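Local coordinates for protein phytase (Debaryomyces castellii, PDB 2GFI) that hydrolyses phytate (inositol hexakisphosphate) as a 3-phytase of the histidine acid phosphatase family, releasing phosphate, at residues A[95-98]-A[104-107]; A[109-114]-A[263-268]. All blocks are in the same frame, centred on the assembly; numbering follows the deposited sequence.

Interaction 1 (A[95-98]-A[104-107]); sequences GTFK and LNDD
The carboxamide of Asn-105 grips the backbone of Phe-97 with two hydrogen bonds, one at each end of the amide. Phe-97 N donates to Asn-105 OD1 over 2.9 Å; the donor lies in the carbonyl plane of the side chain, on a lone pair, and the N-H...O angle of 146° makes the bond moderately bent. In return Asn-105 ND2 reaches Phe-97 O at 2.7 Å. This acceptor sits almost in the amide plane, whereas the donor is tilted slightly from the plane of the Phe-97 carbonyl. Two bonds to one residue fix both the position and the flip of the amide, since the reversed group would set its NH2 against the N-H of Phe-97. The amide thus pairs with the N-H and C=O of one residue, much as a neighbouring strand would, and closes a loop that has neither helix nor strand between the segments. A chi1 of -50° places CG beside the backbone N of Asn-105, from where the amide reaches Phe-97.

Leu-104, one residue earlier, meets the same phenylalanine through its ring. Its CD1 stands 3.5 Å from the centroid of the Phe-97 ring, nearly along the normal, a CH-pi contact centred on the face, while Leu-104 CB packs on Phe-97 CD2 at 3.5 Å. Asn-105 OD1 lies in the ring plane at the edge, with ring and amide planes 35° apart. Thr-96 packs on Thr-96, and Asn-105 on Lys-98, of the second subunit.

The Phe-97 ring meets that of Tyr-93, just beyond helix 77-91, and Leu-104 rests on Leu-90 and Met-91 of that helix.

Interaction 2 (A[109-114]-A[263-268]); sequences EYFVPD and LNVKGA
The Phe-111 ring meets Val-265 obliquely; Tyr-258 meets the same ring edge-to-face. Contact is made at one corner of the ring: Phe-111 CD1 lies 3.7 Å from Val-265 CB and 3.8 Å from Val-265 CG2, and the two side chains run at about a right angle. On the neighbouring Tyr-110 ring, one face is occupied by the backbone N of Val-112, offset toward the rim.

Phe-111 holds its CG between the backbone N and the carbonyl carbon (chi1 68°), which turns the ring toward the end of helix 249-266. The two methyls of Val-265 divide the work: CG2 follows the ring, also approaching CE1, while CG1 packs at 3.5 Å from the carbonyl O of Phe-111. Lys-266 contributes aliphatic chain, its CG 4.0 Å from Phe-111 CB. An alanine in place of Val-265 keeps CB but would probably open a gap beside CD1 and CE1 of the ring and leave the Phe-111 carbonyl without its methyl neighbour.

Pro-75 and Tyr-83 also touch Phe-111, and Tyr-74 packs on Val-265, so the pair has a largely aromatic surround. The contact joins the loop that follows helix 77-91 to the C-terminal end of helix 249-266, which stops at Lys-266.

Chemically, the join between the loop and the helix is van der Waals contact, set by shape rather than polar pairing. Lys-266 NZ and Glu-109 OE1 are 5.3 Å apart, too far for a salt bridge, although their opposite charges may add a weak long-range attraction.

Interactions 1 and 2 follow one another along the chain, the first closing before the second opens, and their centres are 18 Å apart on the same side of the chain's centre. Segments 95-98, 104-107 and 109-114 all belong to the loop between helices 77-91 and 133-148; only 263-268, on helix 249-266, comes from far along the sequence. The loop is thus secured first to itself, about 35 Å from the chain centre and next to another subunit, then to a distant helix, about 20 Å from that centre. Interaction 1 lies away from the annotated sites; in interaction 2 the side chain of Val-265 is about 12 Å from that of the predicted nucleophile His-70, too far to touch it.

Interaction 1 (A[95-98]-A[104-107])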
ATOM      1  N   GLY A  95     -38.798  -3.556  16.646  1.00 35.74           N
ATOM      2  CA  GLY A  95     -38.590  -3.828  15.243  1.00 34.16           C
ATOM      3  C   GLY A  95     -37.181  -4.354  15.106  1.00 33.18           C
ATOM      4  O   GLY A  95     -36.324  -4.116  15.967  1.00 32.42           O
ATOM      5  N   THR A  96     -36.961  -5.103  14.037  1.00 32.04           N
ATOM      6  CA  THR A  96     -35.640  -5.540  13.658  1.00 30.72           C
ATOM      7  C   THR A  96     -35.075  -4.498  12.712  1.00 29.28           C
ATOM      8  O   THR A  96     -35.708  -4.154  11.722  1.00 28.95           O
ATOM      9  CB  THR A  96     -35.765  -6.870  12.973  1.00 31.09           C
ATOM     10  OG1 THR A  96     -36.244  -7.803  13.941  1.00 31.52           O
ATOM     11  CG2 THR A  96     -34.413  -7.416  12.594  1.00 30.64           C
ATOM     12  N   PHE A  97     -33.903  -3.964  13.050  1.00 27.54           N
ATOM     13  CA  PHE A  97     -33.209  -3.039  12.158  1.00 26.16           C
ATOM     14  C   PHE A  97     -32.822  -3.718  10.860  1.00 25.09           C
ATOM     15  O   PHE A  97     -32.384  -4.856  10.857  1.00 24.73           O
ATOM     16  CB  PHE A  97     -31.950  -2.475  12.831  1.00 25.85           C
ATOM     17  CG  PHE A  97     -32.236  -1.418  13.859  1.00 24.90           C
ATOM     18  CD1 PHE A  97     -32.513  -0.118  13.466  1.00 25.03           C
ATOM     19  CD2 PHE A  97     -32.218  -1.725  15.216  1.00 24.76           C
ATOM     20  CE1 PHE A  97     -32.771   0.883  14.397  1.00 25.43           C
ATOM     21  CE2 PHE A  97     -32.481  -0.727  16.167  1.00 25.61           C
ATOM     22  CZ  PHE A  97     -32.756   0.584  15.749  1.00 24.34           C
ATOM     23  N   LYS A  98     -32.997  -3.010   9.760  1.00 24.55           N
ATOM     24  CA  LYS A  98     -32.593  -3.488   8.438  1.00 24.64           C
ATOM     25  C   LYS A  98     -31.686  -2.434   7.825  1.00 23.80           C
ATOM     26  O   LYS A  98     -31.528  -1.377   8.406  1.00 22.97           O
ATOM     27  CB  LYS A  98     -33.821  -3.774   7.550  1.00 24.00           C
ATOM     28  CG  LYS A  98     -34.648  -5.014   8.057  1.00 25.63           C
ATOM     29  CD  LYS A  98     -35.723  -5.486   7.069  1.00 25.94           C
ATOM     30  CE  LYS A  98     -36.794  -4.413   6.833  1.00 29.28           C
ATOM     31  NZ  LYS A  98     -37.412  -3.984   8.114  1.00 31.81           N
ATOM     32  N   LEU A 104     -27.178  -3.066  14.582  1.00 22.49           N
ATOM     33  CA  LEU A 104     -27.807  -2.702  15.866  1.00 23.82           C
ATOM     34  C   LEU A 104     -28.502  -3.862  16.537  1.00 24.36           C
ATOM     35  O   LEU A 104     -28.562  -3.903  17.754  1.00 24.62           O
ATOM     36  CB  LEU A 104     -28.789  -1.544  15.709  1.00 23.65           C
ATOM     37  CG  LEU A 104     -28.165  -0.193  15.328  1.00 23.38           C
ATOM     38  CD1 LEU A 104     -29.234   0.812  15.056  1.00 20.90           C
ATOM     39  CD2 LEU A 104     -27.234   0.305  16.435  1.00 23.25           C
ATOM     40  N   ASN A 105     -28.997  -4.807  15.739  1.00 25.43           N
ATOM     41  CA  ASN A 105     -29.565  -6.082  16.232  1.00 26.39           C
ATOM     42  C   ASN A 105     -28.550  -7.065  16.851  1.00 27.71           C
ATOM     43  O   ASN A 105     -28.940  -7.984  17.579  1.00 27.51           O
ATOM     44  CB  ASN A 105     -30.278  -6.852  15.098  1.00 25.82           C
ATOM     45  CG  ASN A 105     -31.265  -5.996  14.310  1.00 24.13           C
ATOM     46  OD1 ASN A 105     -32.052  -5.251  14.872  1.00 22.05           O
ATOM     47  ND2 ASN A 105     -31.201  -6.105  12.984  1.00 22.14           N
ATOM     48  N   ASP A 106     -27.260  -6.915  16.550  1.00 29.00           N
ATOM     49  CA  ASP A 106     -26.335  -8.024  16.812  1.00 30.79           C
ATOM     50  C   ASP A 106     -25.641  -8.006  18.158  1.00 31.82           C
ATOM     51  O   ASP A 106     -24.414  -8.106  18.219  1.00 32.53           O
ATOM     52  CB  ASP A 106     -25.311  -8.156  15.689  1.00 30.86           C
ATOM     53  CG  ASP A 106     -25.967  -8.247  14.338  1.00 32.16           C
ATOM     54  OD1 ASP A 106     -25.346  -7.791  13.350  1.00 35.64           O
ATOM     55  OD2 ASP A 106     -27.108  -8.734  14.167  1.00 31.38           O
ATOM     56  N   ASP A 107     -26.417  -7.918  19.241  1.00 32.77           N
ATOM     57  CA  ASP A 107     -25.824  -7.739  20.557  1.00 33.75           C
ATOM     58  C   ASP A 107     -24.848  -6.620  20.434  1.00 32.01           C
ATOM     59  O   ASP A 107     -23.657  -6.773  20.736  1.00 32.78           O
ATOM     60  CB  ASP A 107     -25.070  -8.991  21.001  1.00 35.69           C
ATOM     61  CG  ASP A 107     -25.975 -10.184  21.147  1.00 39.59           C
ATOM     62  OD1 ASP A 107     -27.206  -9.968  21.389  1.00 43.90           O
ATOM     63  OD2 ASP A 107     -25.528 -11.361  21.047  1.00 43.46           O
TER

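Interaction 2 (A[109-114]-A[263-268])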
ATOM      1  N   GLU A 109     -23.147  -3.702  21.626  1.00 27.66           N
ATOM      2  CA  GLU A 109     -22.909  -3.042  22.882  1.00 31.41           C
ATOM      3  C   GLU A 109     -22.576  -1.571  22.662  1.00 26.22           C
ATOM      4  O   GLU A 109     -22.057  -1.186  21.628  1.00 24.59           O
ATOM      5  CB  GLU A 109     -21.774  -3.735  23.606  1.00 28.34           C
ATOM      6  CG  GLU A 109     -22.104  -5.162  24.010  1.00 36.81           C
ATOM      7  CD  GLU A 109     -20.983  -5.802  24.827  1.00 30.05           C
ATOM      8  OE1 GLU A 109     -19.781  -5.719  24.451  1.00 46.21           O
ATOM      9  OE2 GLU A 109     -21.300  -6.397  25.877  1.00 48.58           O
ATOM     10  N   TYR A 110     -22.908  -0.741  23.637  1.00 25.27           N
ATOM     11  CA  TYR A 110     -22.432   0.619  23.627  1.00 24.71           C
ATOM     12  C   TYR A 110     -20.912   0.567  23.867  1.00 24.98           C
ATOM     13  O   TYR A 110     -20.453  -0.235  24.690  1.00 24.18           O
ATOM     14  CB  TYR A 110     -23.124   1.427  24.699  1.00 24.17           C
ATOM     15  CG  TYR A 110     -22.608   2.829  24.724  1.00 23.77           C
ATOM     16  CD1 TYR A 110     -22.643   3.607  23.582  1.00 22.91           C
ATOM     17  CD2 TYR A 110     -22.070   3.384  25.889  1.00 24.04           C
ATOM     18  CE1 TYR A 110     -22.136   4.910  23.590  1.00 23.61           C
ATOM     19  CE2 TYR A 110     -21.580   4.709  25.905  1.00 21.45           C
ATOM     20  CZ  TYR A 110     -21.609   5.447  24.750  1.00 22.82           C
ATOM     21  OH  TYR A 110     -21.118   6.730  24.715  1.00 23.23           O
ATOM     22  N   PHE A 111     -20.138   1.390  23.144  1.00 24.69           N
ATOM     23  CA  PHE A 111     -18.685   1.193  23.114  1.00 25.01           C
ATOM     24  C   PHE A 111     -17.910   1.697  24.344  1.00 26.37           C
ATOM     25  O   PHE A 111     -16.751   1.358  24.549  1.00 26.82           O
ATOM     26  CB  PHE A 111     -18.101   1.755  21.842  1.00 24.42           C
ATOM     27  CG  PHE A 111     -18.166   3.250  21.733  1.00 22.63           C
ATOM     28  CD1 PHE A 111     -17.103   4.034  22.152  1.00 21.97           C
ATOM     29  CD2 PHE A 111     -19.248   3.863  21.150  1.00 22.07           C
ATOM     30  CE1 PHE A 111     -17.132   5.410  21.997  1.00 22.63           C
ATOM     31  CE2 PHE A 111     -19.311   5.232  21.017  1.00 22.05           C
ATOM     32  CZ  PHE A 111     -18.258   6.013  21.435  1.00 23.09           C
ATOM     33  N   VAL A 112     -18.545   2.534  25.143  1.00 27.98           N
ATOM     34  CA  VAL A 112     -17.972   2.927  26.398  1.00 29.89           C
ATOM     35  C   VAL A 112     -18.582   2.020  27.471  1.00 32.70           C
ATOM     36  O   VAL A 112     -19.713   2.254  27.919  1.00 32.82           O
ATOM     37  CB  VAL A 112     -18.214   4.407  26.709  1.00 29.02           C
ATOM     38  CG1 VAL A 112     -17.403   4.809  27.907  1.00 27.23           C
ATOM     39  CG2 VAL A 112     -17.829   5.269  25.499  1.00 28.10           C
ATOM     40  N   PRO A 113     -17.817   1.006  27.893  1.00 35.42           N
ATOM     41  CA  PRO A 113     -18.336   0.010  28.836  1.00 37.70           C
ATOM     42  C   PRO A 113     -18.529   0.678  30.197  1.00 39.50           C
ATOM     43  O   PRO A 113     -19.582   0.533  30.857  1.00 41.04           O
ATOM     44  CB  PRO A 113     -17.216  -1.048  28.895  1.00 37.88           C
ATOM     45  CG  PRO A 113     -15.921  -0.315  28.482  1.00 37.41           C
ATOM     46  CD  PRO A 113     -16.384   0.801  27.573  1.00 35.55           C
ATOM     47  N   ASP A 114     -17.533   1.460  30.582  1.00 40.19           N
ATOM     48  CA  ASP A 114     -17.485   2.065  31.898  1.00 40.27           C
ATOM     49  C   ASP A 114     -17.325   3.562  31.706  1.00 38.76           C
ATOM     50  O   ASP A 114     -16.445   3.997  30.961  1.00 39.52           O
ATOM     51  CB  ASP A 114     -16.265   1.490  32.609  1.00 41.61           C
ATOM     52  CG  ASP A 114     -16.277   1.749  34.094  1.00 45.38           C
ATOM     53  OD1 ASP A 114     -17.091   2.615  34.570  1.00 48.25           O
ATOM     54  OD2 ASP A 114     -15.479   1.120  34.848  1.00 49.25           O
ATOM     55  N   LEU A 263     -14.538   4.136  16.609  1.00 17.69           N
ATOM     56  CA  LEU A 263     -13.293   3.874  15.900  1.00 18.55           C
ATOM     57  C   LEU A 263     -12.075   4.009  16.848  1.00 18.74           C
ATOM     58  O   LEU A 263     -11.292   3.065  16.978  1.00 18.98           O
ATOM     59  CB  LEU A 263     -13.184   4.813  14.680  1.00 18.29           C
ATOM     60  CG  LEU A 263     -11.915   4.744  13.815  1.00 19.39           C
ATOM     61  CD1 LEU A 263     -11.725   3.364  13.182  1.00 18.54           C
ATOM     62  CD2 LEU A 263     -12.062   5.784  12.706  1.00 19.49           C
ATOM     63  N   ASN A 264     -11.950   5.145  17.540  1.00 18.18           N
ATOM     64  CA  ASN A 264     -10.895   5.319  18.547  1.00 18.85           C
ATOM     65  C   ASN A 264     -10.900   4.183  19.560  1.00 18.75           C
ATOM     66  O   ASN A 264      -9.878   3.562  19.840  1.00 19.43           O
ATOM     67  CB  ASN A 264     -11.096   6.617  19.334  1.00 18.75           C
ATOM     68  CG  ASN A 264     -10.798   7.822  18.542  1.00 17.86           C
ATOM     69  OD1 ASN A 264     -10.354   7.728  17.402  1.00 19.03           O
ATOM     70  ND2 ASN A 264     -11.025   8.985  19.135  1.00 15.89           N
ATOM     71  N   VAL A 265     -12.071   3.892  20.090  1.00 18.59           N
ATOM     72  CA  VAL A 265     -12.157   2.958  21.202  1.00 17.97           C
ATOM     73  C   VAL A 265     -11.994   1.503  20.802  1.00 18.69           C
ATOM     74  O   VAL A 265     -11.297   0.749  21.479  1.00 19.60           O
ATOM     75  CB  VAL A 265     -13.456   3.190  22.009  1.00 17.24           C
ATOM     76  CG1 VAL A 265     -13.675   2.035  23.011  1.00 16.18           C
ATOM     77  CG2 VAL A 265     -13.384   4.554  22.712  1.00 14.40           C
ATOM     78  N   LYS A 266     -12.662   1.108  19.727  1.00 19.41           N
ATOM     79  CA  LYS A 266     -12.771  -0.290  19.309  1.00 20.54           C
ATOM     80  C   LYS A 266     -11.844  -0.633  18.144  1.00 20.61           C
ATOM     81  O   LYS A 266     -11.536  -1.806  17.922  1.00 21.41           O
ATOM     82  CB  LYS A 266     -14.208  -0.586  18.865  1.00 20.29           C
ATOM     83  CG  LYS A 266     -15.280  -0.303  19.932  1.00 25.18           C
ATOM     84  CD  LYS A 266     -15.169  -1.224  21.156  1.00 30.64           C
ATOM     85  CE  LYS A 266     -15.539  -2.662  20.810  1.00 32.59           C
ATOM     86  NZ  LYS A 266     -15.672  -3.386  22.132  1.00 43.82           N
ATOM     87  N   GLY A 267     -11.438   0.371  17.373  1.00 20.61           N
ATOM     88  CA  GLY A 267     -10.561   0.130  16.233  1.00 21.41           C
ATOM     89  C   GLY A 267     -11.331  -0.059  14.963  1.00 21.88           C
ATOM     90  O   GLY A 267     -10.735  -0.276  13.911  1.00 23.14           O
ATOM     91  N   ALA A 268     -12.658   0.029  15.066  1.00 22.05           N
ATOM     92  CA  ALA A 268     -13.619  -0.143  13.969  1.00 22.11           C
ATOM     93  C   ALA A 268     -14.990   0.226  14.489  1.00 22.71           C
ATOM     94  O   ALA A 268     -15.333  -0.033  15.643  1.00 23.68           O
ATOM     95  CB  ALA A 268     -13.636  -1.578  13.420  1.00 21.84           C
TER